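Local coordinates for putative NADH-depentdent flavin oxidoreductase (Cupriavidus metallidurans, PDB 5OCS), which probably acts as an FMN-dependent ene-reductase of the Old Yellow Enzyme family, oxidising NAD(P)H, at residues Ile175-Ala180 / Asp216-Ala221; His186-Pro191 / Arg209-Val214; Gly202-Arg207 / Asn240-Glu245; Met230-Thr235 / Ile248-Glu253. One frame throughout, in Å; residues are numbered along the deposited sequence.

Contact 1 of 4, residues Ile175-Ala180 / Asp216-Ala221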
loop_
_atom_site.group_PDB
_atom_site.type_symbol
_atom_site.label_atom_id
_atom_site.label_comp_id
_atom_site.label_asym_id
_atom_site.label_seq_id
_atom_site.Cartn_x
_atom_site.Cartn_y
_atom_site.Cartn_z
ATOM N N ILE D 175 16.441 -8.338 -15.246
ATOM C CA ILE D 175 15.558 -7.996 -16.374
ATOM C C ILE D 175 14.805 -9.236 -16.860
ATOM O O ILE D 175 15.385 -10.308 -17.102
ATOM C CB ILE D 175 16.318 -7.410 -17.575
ATOM C CG1 ILE D 175 16.866 -6.001 -17.247
ATOM C CG2 ILE D 175 15.401 -7.282 -18.811
ATOM C CD1 ILE D 175 17.773 -5.434 -18.301
ATOM N N GLU D 176 13.501 -9.088 -16.984
ATOM C CA GLU D 176 12.663 -10.072 -17.667
ATOM C C GLU D 176 12.350 -9.561 -19.054
ATOM O O GLU D 176 11.741 -8.489 -19.222
ATOM C CB GLU D 176 11.372 -10.299 -16.880
ATOM C CG GLU D 176 10.379 -11.204 -17.610
ATOM C CD GLU D 176 9.247 -11.680 -16.727
ATOM O OE1 GLU D 176 9.516 -12.365 -15.716
ATOM O OE2 GLU D 176 8.081 -11.369 -17.078
ATOM N N VAL D 177 12.791 -10.294 -20.074
ATOM C CA VAL D 177 12.533 -9.850 -21.446
ATOM C C VAL D 177 11.188 -10.484 -21.782
ATOM O O VAL D 177 10.971 -11.694 -21.619
ATOM C CB VAL D 177 13.619 -10.368 -22.428
ATOM C CG1 VAL D 177 13.238 -10.059 -23.854
ATOM C CG2 VAL D 177 14.969 -9.748 -22.083
ATOM N N HIS D 178 10.279 -9.660 -22.250
ATOM C CA HIS D 178 8.906 -10.083 -22.465
ATOM C C HIS D 178 8.760 -10.769 -23.821
ATOM O O HIS D 178 8.706 -10.102 -24.831
ATOM C CB HIS D 178 7.965 -8.889 -22.362
ATOM C CG HIS D 178 6.532 -9.251 -22.098
ATOM N ND1 HIS D 178 6.029 -10.527 -22.252
ATOM C CD2 HIS D 178 5.490 -8.492 -21.679
ATOM C CE1 HIS D 178 4.744 -10.536 -21.944
ATOM N NE2 HIS D 178 4.396 -9.314 -21.583
ATOM N N GLY D 179 8.669 -12.086 -23.793
ATOM C CA GLY D 179 8.425 -12.919 -24.995
ATOM C C GLY D 179 7.048 -13.548 -25.069
ATOM O O GLY D 179 6.852 -14.495 -25.820
ATOM N N ALA D 180 6.066 -13.030 -24.336
ATOM C CA ALA D 180 4.759 -13.662 -24.215
ATOM C C ALA D 180 3.616 -12.672 -24.499
ATOM O O ALA D 180 3.837 -11.608 -25.048
ATOM C CB ALA D 180 4.642 -14.281 -22.834
ATOM N N ASP D 216 19.996 -12.001 -26.235
ATOM C CA ASP D 216 21.480 -11.908 -26.234
ATOM C C ASP D 216 21.978 -10.507 -26.089
ATOM O O ASP D 216 22.916 -10.266 -25.336
ATOM C CB ASP D 216 22.082 -12.516 -27.529
ATOM C CG ASP D 216 21.992 -14.036 -27.552
ATOM O OD1 ASP D 216 21.811 -14.653 -26.476
ATOM O OD2 ASP D 216 22.133 -14.614 -28.664
ATOM N N ALA D 217 21.347 -9.570 -26.777
ATOM C CA ALA D 217 21.764 -8.197 -26.692
ATOM C C ALA D 217 21.568 -7.601 -25.308
ATOM O O ALA D 217 22.437 -6.861 -24.819
ATOM C CB ALA D 217 21.064 -7.365 -27.734
ATOM N N VAL D 218 20.441 -7.938 -24.677
ATOM C CA VAL D 218 20.166 -7.528 -23.302
ATOM C C VAL D 218 21.154 -8.146 -22.325
ATOM O O VAL D 218 21.677 -7.463 -21.424
ATOM C CB VAL D 218 18.719 -7.874 -22.906
ATOM C CG1 VAL D 218 18.524 -7.750 -21.390
ATOM C CG2 VAL D 218 17.743 -6.958 -23.664
ATOM N N ARG D 219 21.435 -9.421 -22.492
ATOM C CA ARG D 219 22.332 -10.124 -21.590
ATOM C C ARG D 219 23.758 -9.548 -21.709
ATOM O O ARG D 219 24.485 -9.474 -20.721
ATOM C CB ARG D 219 22.315 -11.614 -21.918
ATOM C CG ARG D 219 23.246 -12.548 -21.158
ATOM C CD ARG D 219 23.018 -12.576 -19.654
ATOM N NE ARG D 219 23.453 -11.345 -19.018
ATOM C CZ ARG D 219 23.336 -11.075 -17.719
ATOM N NH1 ARG D 219 22.799 -11.948 -16.880
ATOM N NH2 ARG D 219 23.731 -9.881 -17.280
ATOM N N GLU D 220 24.149 -9.194 -22.922
ATOM C CA GLU D 220 25.458 -8.584 -23.139
ATOM C C GLU D 220 25.545 -7.205 -22.488
ATOM O O GLU D 220 26.581 -6.863 -21.892
ATOM C CB GLU D 220 25.759 -8.479 -24.622
ATOM C CG GLU D 220 27.230 -8.170 -24.922
ATOM C CD GLU D 220 27.618 -6.733 -24.735
ATOM O OE1 GLU D 220 26.752 -5.838 -24.922
ATOM O OE2 GLU D 220 28.813 -6.493 -24.402
ATOM N N ALA D 221 24.478 -6.417 -22.594
ATOM C CA ALA D 221 24.501 -5.053 -22.116
ATOM C C ALA D 221 24.360 -4.928 -20.589
ATOM O O ALA D 221 24.871 -3.971 -20.009
ATOM C CB ALA D 221 23.447 -4.234 -22.803
#
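V218, on the last turns of helix 204-221, meets two side chains of strand 175-179, and the whole contact across the segments is apolar. Its methyl CG1 does all the touching. CD1 of I175 comes to 3.9 Å from V218 CG1, and CG2 of V177 stands 4.1 Å from the same V218 CG1. Both pairs approach tip to tip, so one methyl is received between two branched side chains spaced two residues apart on the strand. The torsion of V218 accounts for this: CG1 lies anti to the backbone N (chi1 167°) and is thereby carried out from the helix toward the strand. The backbones stay well separated, with V177 CA and V218 CA 8.2 Å apart.

This is the layer between sheet and helices of a TIM barrel, the fold of the Old Yellow Enzymes. Strand 175-179 is the fourth of eight parallel strands, and helix 204-221 covers it on the way to strand 228-233, the fifth. F160 of helix 150-169 also packs on V218, and A164 of that helix on I175.

The polar interactions lie off this interface. E176, between the two apolar residues, has its CB directed away from the helix; its carboxylate forms a salt bridge with R231 and accepts a hydrogen bond from Q100, both FMN-binding residues. Near the strand's end the backbone N of A180 donates to H178 ND1 over 3.3 Å, arriving tilted 26° from the imidazole plane. On the helix, D216 pairs with R257, while R219 NH1 donates to the carbonyl of R226.

Contact 2 of 4, residues His186-Pro191 / Arg209-Val214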
loop_
_atom_site.group_PDB
_atom_site.type_symbol
_atom_site.label_atom_id
_atom_site.label_comp_id
_atom_site.label_asym_id
_atom_site.label_seq_id
_atom_site.Cartn_x
_atom_site.Cartn_y
_atom_site.Cartn_z
ATOM N N HIS D 186 6.696 -12.608 -29.058
ATOM C CA HIS D 186 5.778 -13.730 -29.261
ATOM C C HIS D 186 5.276 -13.759 -30.752
ATOM O O HIS D 186 5.113 -14.837 -31.340
ATOM C CB HIS D 186 4.633 -13.599 -28.267
ATOM C CG HIS D 186 3.742 -14.799 -28.171
ATOM N ND1 HIS D 186 2.811 -14.937 -27.161
ATOM C CD2 HIS D 186 3.623 -15.909 -28.934
ATOM C CE1 HIS D 186 2.152 -16.071 -27.309
ATOM N NE2 HIS D 186 2.624 -16.680 -28.383
ATOM N N GLN D 187 5.067 -12.573 -31.333
ATOM C CA GLN D 187 4.661 -12.444 -32.724
ATOM C C GLN D 187 5.705 -13.083 -33.629
ATOM O O GLN D 187 5.329 -13.707 -34.601
ATOM C CB GLN D 187 4.446 -10.993 -33.136
ATOM C CG GLN D 187 3.229 -10.385 -32.468
ATOM C CD GLN D 187 3.260 -8.870 -32.354
ATOM O OE1 GLN D 187 3.752 -8.185 -33.254
ATOM N NE2 GLN D 187 2.661 -8.328 -31.269
ATOM N N PHE D 188 6.989 -12.907 -33.330
ATOM C CA PHE D 188 8.040 -13.565 -34.087
ATOM C C PHE D 188 8.020 -15.065 -33.859
ATOM O O PHE D 188 8.218 -15.841 -34.819
ATOM C CB PHE D 188 9.427 -13.006 -33.785
ATOM C CG PHE D 188 9.800 -11.810 -34.617
ATOM C CD1 PHE D 188 9.426 -10.528 -34.229
ATOM C CD2 PHE D 188 10.559 -11.941 -35.778
ATOM C CE1 PHE D 188 9.800 -9.420 -34.966
ATOM C CE2 PHE D 188 10.940 -10.846 -36.503
ATOM C CZ PHE D 188 10.552 -9.570 -36.123
ATOM N N LEU D 189 7.795 -15.489 -32.615
ATOM C CA LEU D 189 7.781 -16.904 -32.289
ATOM C C LEU D 189 6.668 -17.657 -33.030
ATOM O O LEU D 189 6.828 -18.828 -33.352
ATOM C CB LEU D 189 7.621 -17.165 -30.800
ATOM C CG LEU D 189 8.810 -16.658 -29.963
ATOM C CD1 LEU D 189 8.467 -16.720 -28.498
ATOM C CD2 LEU D 189 10.068 -17.462 -30.226
ATOM N N SER D 190 5.544 -16.984 -33.219
ATOM C CA SER D 190 4.301 -17.650 -33.641
ATOM C C SER D 190 4.063 -17.612 -35.128
ATOM O O SER D 190 3.988 -16.520 -35.724
ATOM C CB SER D 190 3.063 -17.038 -32.949
ATOM O OG SER D 190 1.889 -17.694 -33.416
ATOM N N PRO D 191 3.861 -18.789 -35.744
ATOM C CA PRO D 191 3.430 -18.792 -37.160
ATOM C C PRO D 191 2.119 -18.074 -37.481
ATOM O O PRO D 191 1.845 -17.781 -38.640
ATOM C CB PRO D 191 3.269 -20.283 -37.455
ATOM C CG PRO D 191 4.236 -20.921 -36.582
ATOM C CD PRO D 191 4.158 -20.155 -35.280
ATOM N N ARG D 209 14.916 -16.847 -33.694
ATOM C CA ARG D 209 16.130 -16.104 -33.961
ATOM C C ARG D 209 16.088 -14.671 -33.422
ATOM O O ARG D 209 17.000 -14.278 -32.728
ATOM C CB ARG D 209 16.441 -16.061 -35.476
ATOM C CG ARG D 209 17.850 -15.542 -35.843
ATOM C CD ARG D 209 18.130 -15.598 -37.355
ATOM N NE ARG D 209 17.784 -16.906 -37.921
ATOM C CZ ARG D 209 18.473 -18.031 -37.708
ATOM N NH1 ARG D 209 19.578 -18.034 -36.969
ATOM N NH2 ARG D 209 18.050 -19.185 -38.218
ATOM N N PHE D 210 15.058 -13.893 -33.758
ATOM C CA PHE D 210 15.025 -12.499 -33.308
ATOM C C PHE D 210 14.794 -12.379 -31.797
ATOM O O PHE D 210 15.546 -11.620 -31.130
ATOM C CB PHE D 210 14.012 -11.687 -34.095
ATOM C CG PHE D 210 13.966 -10.216 -33.720
ATOM C CD1 PHE D 210 15.110 -9.408 -33.829
ATOM C CD2 PHE D 210 12.816 -9.652 -33.189
ATOM C CE1 PHE D 210 15.073 -8.058 -33.500
ATOM C CE2 PHE D 210 12.768 -8.283 -32.860
ATOM C CZ PHE D 210 13.900 -7.491 -33.016
ATOM N N PRO D 211 13.811 -13.127 -31.225
ATOM C CA PRO D 211 13.721 -13.133 -29.757
ATOM C C PRO D 211 15.058 -13.481 -29.045
ATOM O O PRO D 211 15.425 -12.845 -28.038
ATOM C CB PRO D 211 12.670 -14.214 -29.472
ATOM C CG PRO D 211 11.750 -14.062 -30.650
ATOM C CD PRO D 211 12.627 -13.779 -31.826
ATOM N N LEU D 212 15.784 -14.470 -29.584
ATOM C CA LEU D 212 17.085 -14.819 -29.017
ATOM C C LEU D 212 18.146 -13.750 -29.272
ATOM O O LEU D 212 19.003 -13.555 -28.393
ATOM C CB LEU D 212 17.528 -16.219 -29.457
ATOM C CG LEU D 212 16.655 -17.318 -28.851
ATOM C CD1 LEU D 212 16.956 -18.659 -29.500
ATOM C CD2 LEU D 212 16.785 -17.430 -27.356
ATOM N N GLU D 213 18.099 -13.050 -30.407
ATOM C CA GLU D 213 18.997 -11.876 -30.640
ATOM C C GLU D 213 18.766 -10.798 -29.586
ATOM O O GLU D 213 19.706 -10.198 -29.048
ATOM C CB GLU D 213 18.824 -11.257 -32.013
ATOM C CG GLU D 213 19.402 -12.147 -33.119
ATOM C CD GLU D 213 19.087 -11.664 -34.489
ATOM O OE1 GLU D 213 18.364 -10.648 -34.611
ATOM O OE2 GLU D 213 19.574 -12.299 -35.460
ATOM N N VAL D 214 17.492 -10.556 -29.296
ATOM C CA VAL D 214 17.140 -9.506 -28.328
ATOM C C VAL D 214 17.628 -9.923 -26.966
ATOM O O VAL D 214 18.306 -9.111 -26.269
ATOM C CB VAL D 214 15.624 -9.221 -28.310
ATOM C CG1 VAL D 214 15.250 -8.215 -27.214
ATOM C CG2 VAL D 214 15.228 -8.665 -29.652
#
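The ring of F188 has F210 lying over one of its faces: CD2 of F210 sits above the centre of that ring, 3.5 Å from F188 CE1. The two rings meet obliquely, planes at 44° and centroids 4.6 Å apart. F210 CB takes part as well, in a CH-pi contact over the same ring, 4.2 Å from the F188 centroid. What brings F210 over this face is its fully extended first torsion (chi1 -178°), which lays the ring out toward the short helix.

That helix, 184-189, is an extra element in the loop following the fourth barrel strand, before the long helix 204-221 of the TIM barrel. Helix 204-221 is kinked here, because the N of P211 has no hydrogen bond to the preceding turn.

The proline ring itself fills the rest of the interface. Its CD lies 3.8 Å from F188 CB, while P211 CG meets L189 CD2, also at 3.8 Å. L189 and P211 run antiparallel alongside each other, and the leucine reaches the proline with its end: CG stands opposite the carbonyl carbon and beside the backbone N (chi1 -65°), and CD2 is the branch that touches. M153 of helix 150-169 touches both phenylalanines, and L250 of helix 244-256 packs on L189. Within the long helix, V214 CG2 sits over one face of F210, offset toward its rim.

Contact 3 of 4, residues Gly202-Arg207 / Asn240-Glu245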
loop_
_atom_site.group_PDB
_atom_site.type_symbol
_atom_site.label_atom_id
_atom_site.label_comp_id
_atom_site.label_asym_id
_atom_site.label_seq_id
_atom_site.Cartn_x
_atom_site.Cartn_y
_atom_site.Cartn_z
ATOM N N GLY D 202 9.304 -18.907 -40.753
ATOM C CA GLY D 202 9.311 -20.275 -41.236
ATOM C C GLY D 202 9.598 -21.257 -40.148
ATOM O O GLY D 202 8.744 -21.525 -39.304
ATOM N N SER D 203 10.795 -21.842 -40.184
ATOM C CA SER D 203 11.192 -22.875 -39.257
ATOM C C SER D 203 11.219 -22.352 -37.818
ATOM O O SER D 203 11.298 -21.150 -37.595
ATOM C CB SER D 203 12.608 -23.375 -39.588
ATOM O OG SER D 203 13.572 -22.319 -39.414
ATOM N N LEU D 204 11.199 -23.282 -36.885
ATOM C CA LEU D 204 11.245 -22.960 -35.465
ATOM C C LEU D 204 12.500 -22.155 -35.170
ATOM O O LEU D 204 12.456 -21.121 -34.496
ATOM C CB LEU D 204 11.190 -24.228 -34.623
ATOM C CG LEU D 204 11.292 -24.042 -33.106
ATOM C CD1 LEU D 204 10.258 -23.017 -32.618
ATOM C CD2 LEU D 204 11.169 -25.335 -32.320
ATOM N N GLU D 205 13.631 -22.625 -35.690
ATOM C CA GLU D 205 14.905 -21.919 -35.474
ATOM C C GLU D 205 14.848 -20.496 -35.987
ATOM O O GLU D 205 15.322 -19.569 -35.312
ATOM C CB GLU D 205 16.075 -22.704 -36.082
ATOM C CG GLU D 205 17.429 -22.094 -35.784
ATOM C CD GLU D 205 18.548 -22.801 -36.544
ATOM O OE1 GLU D 205 18.509 -24.052 -36.595
ATOM O OE2 GLU D 205 19.440 -22.103 -37.082
ATOM N N ASN D 206 14.263 -20.282 -37.155
ATOM C CA ASN D 206 14.117 -18.928 -37.691
ATOM C C ASN D 206 13.201 -18.049 -36.848
ATOM O O ASN D 206 13.449 -16.855 -36.689
ATOM C CB ASN D 206 13.564 -18.946 -39.106
ATOM C CG ASN D 206 14.589 -19.402 -40.140
ATOM O OD1 ASN D 206 15.713 -19.783 -39.810
ATOM N ND2 ASN D 206 14.184 -19.379 -41.401
ATOM N N ARG D 207 12.135 -18.638 -36.331
ATOM C CA ARG D 207 11.169 -17.887 -35.503
ATOM C C ARG D 207 11.749 -17.490 -34.135
ATOM O O ARG D 207 11.398 -16.436 -33.601
ATOM C CB ARG D 207 9.880 -18.682 -35.344
ATOM C CG ARG D 207 9.086 -18.687 -36.647
ATOM C CD ARG D 207 7.774 -19.426 -36.546
ATOM N NE ARG D 207 7.944 -20.872 -36.655
ATOM C CZ ARG D 207 7.681 -21.770 -35.709
ATOM N NH1 ARG D 207 7.268 -21.405 -34.498
ATOM N NH2 ARG D 207 7.828 -23.083 -35.968
ATOM N N ASN D 240 -1.205 -24.772 -34.927
ATOM C CA ASN D 240 -0.275 -24.126 -35.847
ATOM C C ASN D 240 0.187 -22.753 -35.367
ATOM O O ASN D 240 0.398 -21.835 -36.163
ATOM C CB ASN D 240 -0.892 -24.055 -37.247
ATOM C CG ASN D 240 -1.554 -25.368 -37.650
ATOM O OD1 ASN D 240 -2.689 -25.373 -38.111
ATOM N ND2 ASN D 240 -0.870 -26.480 -37.435
ATOM N N GLY D 241 0.329 -22.617 -34.053
ATOM C CA GLY D 241 0.911 -21.412 -33.479
ATOM C C GLY D 241 2.122 -21.818 -32.670
ATOM O O GLY D 241 2.810 -22.798 -32.976
ATOM N N TRP D 242 2.334 -21.076 -31.598
ATOM C CA TRP D 242 3.323 -21.435 -30.591
ATOM C C TRP D 242 2.767 -22.607 -29.799
ATOM O O TRP D 242 1.540 -22.754 -29.661
ATOM C CB TRP D 242 3.593 -20.213 -29.695
ATOM C CG TRP D 242 4.745 -20.365 -28.793
ATOM C CD1 TRP D 242 4.717 -20.330 -27.447
ATOM C CD2 TRP D 242 6.126 -20.583 -29.163
ATOM N NE1 TRP D 242 5.979 -20.504 -26.943
ATOM C CE2 TRP D 242 6.860 -20.682 -27.963
ATOM C CE3 TRP D 242 6.797 -20.718 -30.380
ATOM C CZ2 TRP D 242 8.229 -20.882 -27.938
ATOM C CZ3 TRP D 242 8.171 -20.929 -30.363
ATOM C CH2 TRP D 242 8.869 -20.992 -29.146
ATOM N N ASP D 243 3.655 -23.481 -29.359
ATOM C CA ASP D 243 3.274 -24.672 -28.630
ATOM C C ASP D 243 4.316 -25.032 -27.572
ATOM O O ASP D 243 5.380 -24.388 -27.458
ATOM C CB ASP D 243 2.961 -25.843 -29.595
ATOM C CG ASP D 243 4.142 -26.228 -30.469
ATOM O OD1 ASP D 243 5.290 -25.820 -30.185
ATOM O OD2 ASP D 243 3.917 -26.929 -31.483
ATOM N N ILE D 244 3.964 -26.003 -26.756
ATOM C CA ILE D 244 4.804 -26.411 -25.601
ATOM C C ILE D 244 6.166 -26.928 -26.090
ATOM O O ILE D 244 7.195 -26.709 -25.455
ATOM C CB ILE D 244 4.066 -27.430 -24.694
ATOM C CG1 ILE D 244 4.834 -27.714 -23.399
ATOM C CG2 ILE D 244 3.830 -28.765 -25.400
ATOM C CD1 ILE D 244 5.142 -26.514 -22.529
ATOM N N GLU D 245 6.179 -27.580 -27.257
ATOM C CA GLU D 245 7.448 -27.962 -27.858
ATOM C C GLU D 245 8.353 -26.769 -28.190
ATOM O O GLU D 245 9.571 -26.793 -27.921
ATOM C CB GLU D 245 7.208 -28.785 -29.118
ATOM C CG GLU D 245 6.554 -30.124 -28.811
ATOM C CD GLU D 245 5.033 -30.100 -28.792
ATOM O OE1 GLU D 245 4.389 -29.022 -28.913
ATOM O OE2 GLU D 245 4.440 -31.203 -28.679
HETATM O O HOH W 1 5.788 -23.317 -32.776
#
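The starts of two barrel helices, 204-221 and 244-256, come together here, joined through L204, R207 and W242. L204 CD1 lies 3.7 Å from W242 CZ3, the two side chains crossing at about a right angle. A near-trans first torsion (chi1 -169°) swings the indole of W242 round so that its six-membered ring is turned toward L204. R207 NH1 approaches the same indole at the edge, near its plane, 4.2 Å from W242 CE3.

Both segments form the N-terminal ends of helices flanking the fifth strand of the TIM barrel, and each helix has an N-cap. S203 OG accepts from N206 N at 3.1 Å; D243 OD1 caps the second helix through the N of G246.

R207 is fixed by polar bonds. Its NE donates to G202 O over 2.8 Å, nearly straight at 167°, from a position above the carbonyl plane, and its NH1 also donates to L189 O. L204 CA lies against one face of the guanidinium, toward its rim. A water bridges the segments, accepting from R207 NH1 and donating to G241 O, each 3.0 Å away. H186 meets the indole with its ring at a steep angle.

Contact 4 of 4, residues Met230-Thr235 / Ile248-Glu253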
loop_
_atom_site.group_PDB
_atom_site.type_symbol
_atom_site.label_atom_id
_atom_site.label_comp_id
_atom_site.label_asym_id
_atom_site.label_seq_id
_atom_site.Cartn_x
_atom_site.Cartn_y
_atom_site.Cartn_z
ATOM N N MET D 230 13.751 -14.619 -19.650
ATOM C CA MET D 230 12.638 -14.338 -20.554
ATOM C C MET D 230 11.343 -14.887 -20.023
ATOM O O MET D 230 11.295 -15.969 -19.409
ATOM C CB MET D 230 12.902 -14.935 -21.959
ATOM C CG MET D 230 11.928 -14.464 -23.036
ATOM S SD MET D 230 12.348 -15.094 -24.686
ATOM C CE MET D 230 13.781 -14.123 -25.012
ATOM N N ARG D 231 10.274 -14.173 -20.369
ATOM C CA ARG D 231 8.911 -14.585 -20.124
ATOM C C ARG D 231 8.408 -15.252 -21.382
ATOM O O ARG D 231 8.509 -14.657 -22.440
ATOM C CB ARG D 231 8.051 -13.343 -19.837
ATOM C CG ARG D 231 6.576 -13.602 -19.586
ATOM C CD ARG D 231 6.322 -14.388 -18.313
ATOM N NE ARG D 231 4.941 -14.180 -17.849
ATOM C CZ ARG D 231 4.498 -13.156 -17.118
ATOM N NH1 ARG D 231 5.330 -12.255 -16.627
ATOM N NH2 ARG D 231 3.205 -13.084 -16.837
ATOM N N VAL D 232 7.873 -16.481 -21.253
ATOM C CA VAL D 232 7.446 -17.264 -22.417
ATOM C C VAL D 232 6.053 -17.791 -22.199
ATOM O O VAL D 232 5.720 -18.232 -21.100
ATOM C CB VAL D 232 8.389 -18.463 -22.663
ATOM C CG1 VAL D 232 7.948 -19.264 -23.896
ATOM C CG2 VAL D 232 9.848 -18.003 -22.836
ATOM N N SER D 233 5.214 -17.739 -23.244
ATOM C CA SER D 233 3.908 -18.382 -23.162
ATOM C C SER D 233 4.040 -19.875 -23.345
ATOM O O SER D 233 4.652 -20.277 -24.309
ATOM C CB SER D 233 2.999 -17.858 -24.272
ATOM O OG SER D 233 1.764 -18.548 -24.195
ATOM N N ALA D 234 3.484 -20.697 -22.450
ATOM C CA ALA D 234 3.653 -22.152 -22.574
ATOM C C ALA D 234 3.206 -22.660 -23.932
ATOM O O ALA D 234 3.861 -23.536 -24.513
ATOM C CB ALA D 234 2.886 -22.861 -21.484
ATOM N N THR D 235 2.060 -22.149 -24.384
ATOM C CA THR D 235 1.444 -22.578 -25.632
ATOM C C THR D 235 0.314 -21.618 -26.034
ATOM O O THR D 235 -0.293 -20.963 -25.180
ATOM C CB THR D 235 0.893 -24.031 -25.525
ATOM O OG1 THR D 235 0.340 -24.450 -26.795
ATOM C CG2 THR D 235 -0.194 -24.174 -24.451
ATOM N N ILE D 248 9.810 -25.440 -24.939
ATOM C CA ILE D 248 10.908 -26.267 -24.429
ATOM C C ILE D 248 12.169 -25.984 -25.220
ATOM O O ILE D 248 13.233 -25.836 -24.628
ATOM C CB ILE D 248 10.534 -27.770 -24.413
ATOM C CG1 ILE D 248 9.464 -27.987 -23.358
ATOM C CG2 ILE D 248 11.758 -28.635 -24.087
ATOM C CD1 ILE D 248 8.725 -29.287 -23.436
ATOM N N ALA D 249 12.051 -25.874 -26.545
ATOM C CA ALA D 249 13.221 -25.619 -27.391
ATOM C C ALA D 249 13.805 -24.223 -27.117
ATOM O O ALA D 249 15.036 -24.011 -27.050
ATOM C CB ALA D 249 12.845 -25.775 -28.856
ATOM N N LEU D 250 12.905 -23.263 -26.942
ATOM C CA LEU D 250 13.346 -21.930 -26.609
ATOM C C LEU D 250 14.052 -21.909 -25.207
ATOM O O LEU D 250 15.095 -21.253 -25.057
ATOM C CB LEU D 250 12.175 -20.951 -26.699
ATOM C CG LEU D 250 12.490 -19.491 -26.299
ATOM C CD1 LEU D 250 13.474 -18.870 -27.269
ATOM C CD2 LEU D 250 11.194 -18.682 -26.287
ATOM N N SER D 251 13.515 -22.638 -24.246
ATOM C CA SER D 251 14.055 -22.678 -22.872
ATOM C C SER D 251 15.441 -23.340 -22.868
ATOM O O SER D 251 16.367 -22.849 -22.210
ATOM C CB SER D 251 13.111 -23.363 -21.938
ATOM O OG SER D 251 11.869 -22.650 -21.884
ATOM N N HIS D 252 15.626 -24.376 -23.691
ATOM C CA HIS D 252 16.996 -24.945 -23.873
ATOM C C HIS D 252 17.972 -23.897 -24.426
ATOM O O HIS D 252 19.120 -23.774 -23.955
ATOM C CB HIS D 252 17.022 -26.219 -24.787
ATOM C CG HIS D 252 16.493 -27.470 -24.140
ATOM N ND1 HIS D 252 17.100 -28.075 -23.063
ATOM C CD2 HIS D 252 15.434 -28.249 -24.453
ATOM C CE1 HIS D 252 16.426 -29.157 -22.723
ATOM N NE2 HIS D 252 15.399 -29.277 -23.540
ATOM N N GLU D 253 17.550 -23.149 -25.438
ATOM C CA GLU D 253 18.389 -22.098 -25.985
ATOM C C GLU D 253 18.687 -21.017 -24.980
ATOM O O GLU D 253 19.835 -20.575 -24.885
ATOM C CB GLU D 253 17.799 -21.484 -27.224
ATOM C CG GLU D 253 17.956 -22.339 -28.464
ATOM C CD GLU D 253 19.412 -22.526 -28.858
ATOM O OE1 GLU D 253 20.257 -21.632 -28.657
ATOM O OE2 GLU D 253 19.713 -23.615 -29.335
#
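L250 lies against V232 and the sulfur of M230 with a single methyl. Its CD2 is 3.8 Å from V232 CG2 and 4.1 Å from V232 CG1, so it rests against both branches of the valine. The same L250 CD2 lies 4.1 Å from the sulfur of M230, SD. The methionine crosses the leucine at about a right angle: extended through its first two torsions, it bends at the third (chi3 -72°), which turns CE aside, and the thioether sulfur is its nearest atom to L250. With its own first torsion trans (chi1 177°), L250 extends its branched end from the helix toward the strand.

All three residues are buried, and other parts of the fold close around them. W242 packs on both V232 and L250, while from helix 204-221 M208 and L212 lie against L250 and F215 touches M230.

The residue between the two touching strand positions, R231, belongs to the FMN site, though no FMN is bound to this chain in the model. Its guanidinium binds a citrate, probably from the crystallisation liquor, and its NE donates to S265 OG. Alternation along the strand thus separates the hydrophobic side, M230 and V232, from R231. Helix 244-256 packs on strand 228-233 and connects it to strand 262-265, the beta-alpha-beta crossover from which a TIM barrel is built.

The four contacts cover neighbouring parts of one TIM barrel. Contacts 1, 2 and 3 share helix 204-221, engaging its end, middle and start in that order, while contacts 3 and 4 share helix 244-256. Contacts 1 and 4 are joined through adjacent strands by the backbone hydrogen bond from R231 N to V177 O, 2.9 Å, with E176 OE2, also 2.9 Å from R231 NH1, tying contact 1 to an FMN-binding residue. Contacts 2 and 3 have centres about 9 Å apart and meet where R207 NH1 lies 2.9 Å from L189 O. Between contacts 2 and 4, L212 CD2 packs 3.6 Å from L250 CD1. Contact 3 has its centre farthest from that of the chain, about 22 Å.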